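Long-range contact in ATP12 ATPase (Paracoccus denitrificans, PDB 2R31), which probably acts as an assembly chaperone of the F1-ATPase, as a bacterial member of the ATP12 family: residues Leu93-Gly98 with Lys153-Val158. Sequence-based numbering, arbitrary orientation. Where two conformers were deposited one is given.
Sequences LGDYGG and KLRAEV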
loop_
_atom_site.group_PDB
_atom_site.type_symbol
_atom_site.label_atom_id
_atom_site.label_comp_id
_atom_site.label_asym_id
_atom_site.label_seq_id
_atom_site.Cartn_x
_atom_site.Cartn_y
_atom_site.Cartn_z
ATOM N N LEU A 93 2.075 10.288 5.144
ATOM C CA LEU A 93 1.915 9.847 3.756
ATOM C C LEU A 93 1.742 11.057 2.850
ATOM O O LEU A 93 2.312 11.126 1.734
ATOM C CB LEU A 93 0.779 8.861 3.632
ATOM C CG LEU A 93 1.004 7.513 4.285
ATOM C CD1 LEU A 93 -0.267 6.683 4.252
ATOM C CD2 LEU A 93 2.174 6.765 3.644
ATOM N N GLY A 94 0.959 12.045 3.279
ATOM C CA GLY A 94 0.764 13.239 2.480
ATOM C C GLY A 94 2.090 13.964 2.236
ATOM O O GLY A 94 2.273 14.611 1.179
ATOM N N ASP A 95 3.008 13.920 3.189
ATOM C CA ASP A 95 4.298 14.563 3.067
ATOM C C ASP A 95 5.177 13.960 1.974
ATOM O O ASP A 95 6.109 14.635 1.508
ATOM C CB ASP A 95 5.064 14.515 4.348
ATOM C CG ASP A 95 4.621 15.445 5.381
ATOM O OD1 ASP A 95 3.828 16.401 5.089
ATOM O OD2 ASP A 95 5.055 15.214 6.546
ATOM N N TYR A 96 4.868 12.742 1.505
ATOM C CA TYR A 96 5.615 12.233 0.355
ATOM C C TYR A 96 5.373 13.085 -0.898
ATOM O O TYR A 96 6.163 13.013 -1.832
ATOM C CB TYR A 96 5.266 10.773 0.075
ATOM C CG TYR A 96 6.075 9.766 0.843
ATOM C CD1 TYR A 96 5.775 9.435 2.158
ATOM C CD2 TYR A 96 7.174 9.149 0.257
ATOM C CE1 TYR A 96 6.491 8.525 2.846
ATOM C CE2 TYR A 96 7.882 8.195 0.960
ATOM C CZ TYR A 96 7.535 7.892 2.277
ATOM O OH TYR A 96 8.318 6.952 2.917
ATOM N N GLY A 97 4.337 13.922 -0.926
ATOM C CA GLY A 97 4.232 14.878 -2.031
ATOM C C GLY A 97 5.405 15.785 -2.210
ATOM O O GLY A 97 5.652 16.291 -3.264
ATOM N N GLY A 98 6.115 16.050 -1.132
ATOM C CA GLY A 98 7.312 16.907 -1.156
ATOM C C GLY A 98 8.614 16.121 -1.368
ATOM O O GLY A 98 9.663 16.761 -1.474
ATOM N N LYS A 153 -3.023 20.462 -0.971
ATOM C CA LYS A 153 -3.992 19.634 -1.691
ATOM C C LYS A 153 -3.694 18.173 -1.502
ATOM O O LYS A 153 -4.619 17.352 -1.347
ATOM C CB LYS A 153 -4.021 20.014 -3.158
ATOM C CG LYS A 153 -4.688 21.402 -3.364
ATOM C CD LYS A 153 -5.342 21.662 -4.661
ATOM C CE LYS A 153 -6.064 22.984 -4.626
ATOM N NZ LYS A 153 -5.894 23.961 -5.749
ATOM N N LEU A 154 -2.420 17.795 -1.534
ATOM C CA LEU A 154 -2.053 16.378 -1.400
ATOM C C LEU A 154 -2.284 15.898 0.034
ATOM O O LEU A 154 -2.756 14.771 0.244
ATOM C CB LEU A 154 -0.630 16.183 -1.874
ATOM C CG LEU A 154 -0.443 16.311 -3.389
ATOM C CD1 LEU A 154 1.018 16.379 -3.771
ATOM C CD2 LEU A 154 -1.158 15.186 -4.153
ATOM N N ARG A 155 -2.000 16.729 1.040
ATOM C CA ARG A 155 -2.359 16.434 2.428
ATOM C C ARG A 155 -3.844 16.170 2.547
ATOM O O ARG A 155 -4.289 15.203 3.205
ATOM C CB ARG A 155 -1.988 17.559 3.400
ATOM C CG ARG A 155 -0.564 17.570 3.914
ATOM C CD ARG A 155 -0.330 16.515 5.018
ATOM N NE ARG A 155 0.966 16.758 5.660
ATOM C CZ ARG A 155 1.161 17.642 6.627
ATOM N NH1 ARG A 155 2.398 17.788 7.108
ATOM N NH2 ARG A 155 0.181 18.372 7.133
ATOM N N ALA A 156 -4.653 17.050 1.944
ATOM C CA ALA A 156 -6.101 16.938 2.084
ATOM C C ALA A 156 -6.608 15.673 1.417
ATOM O O ALA A 156 -7.536 15.027 1.940
ATOM C CB ALA A 156 -6.783 18.181 1.505
ATOM N N GLU A 157 -6.057 15.308 0.285
ATOM C CA GLU A 157 -6.458 14.105 -0.414
ATOM C C GLU A 157 -6.248 12.894 0.469
ATOM O O GLU A 157 -7.131 12.033 0.620
ATOM C CB GLU A 157 -5.690 13.981 -1.740
ATOM C CG GLU A 157 -6.152 12.809 -2.559
ATOM C CD GLU A 157 -7.503 13.003 -3.224
ATOM O OE1 GLU A 157 -7.999 14.120 -3.319
ATOM O OE2 GLU A 157 -8.077 11.966 -3.665
ATOM N N VAL A 158 -5.080 12.773 1.084
ATOM C CA VAL A 158 -4.781 11.629 1.959
ATOM C C VAL A 158 -5.677 11.624 3.200
ATOM O O VAL A 158 -6.183 10.589 3.627
ATOM C CB VAL A 158 -3.289 11.599 2.312
ATOM C CG1 VAL A 158 -2.997 10.502 3.309
ATOM C CG2 VAL A 158 -2.442 11.414 1.061
#
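V158 lays CG2 against the backbone of G94, 4.0 Å from its CA, and this is the centre of a close helix-helix packing in the largely helical part of the ATP12 fold. The last turn of helix 86-95 and the 3-10 turn around G97 are set against helix 148-159 through glycine. G94 and R155 bring their CA atoms to 4.5 Å, and the absence of a side chain on G94 lets the two backbones come this close. One turn on, G97 offers its CA to CD1 of L154, 4.0 Å away. The two methyls of V158 divide between adjacent residues: V158 CG1, anti to the backbone N (V158 chi1 175°), lies against the CB of L93, and CG2 against G94. L166 of helix 163-174 touches both L93 and V158, and L179 of helix 179-186 touches L154 and V158, so the apolar side of the interface runs on into the following helices.

At the solvent-exposed edge, in the conformer described, R155 and D95 form a salt bridge. The arginine chain bends at chi2 (-77°), which sets the position of CD; beyond it, NE and NH1 grip the carboxylate side-on, both bonded to the same oxygen. The planes of the two flat groups are 47° apart. Both bonds are bent rather than straight, and they differ in approach: NE, 2.9 Å from D95 OD1, sits above the carboxylate plane, whereas NH1 meets the syn lone pair of D95 OD1 at 2.8 Å.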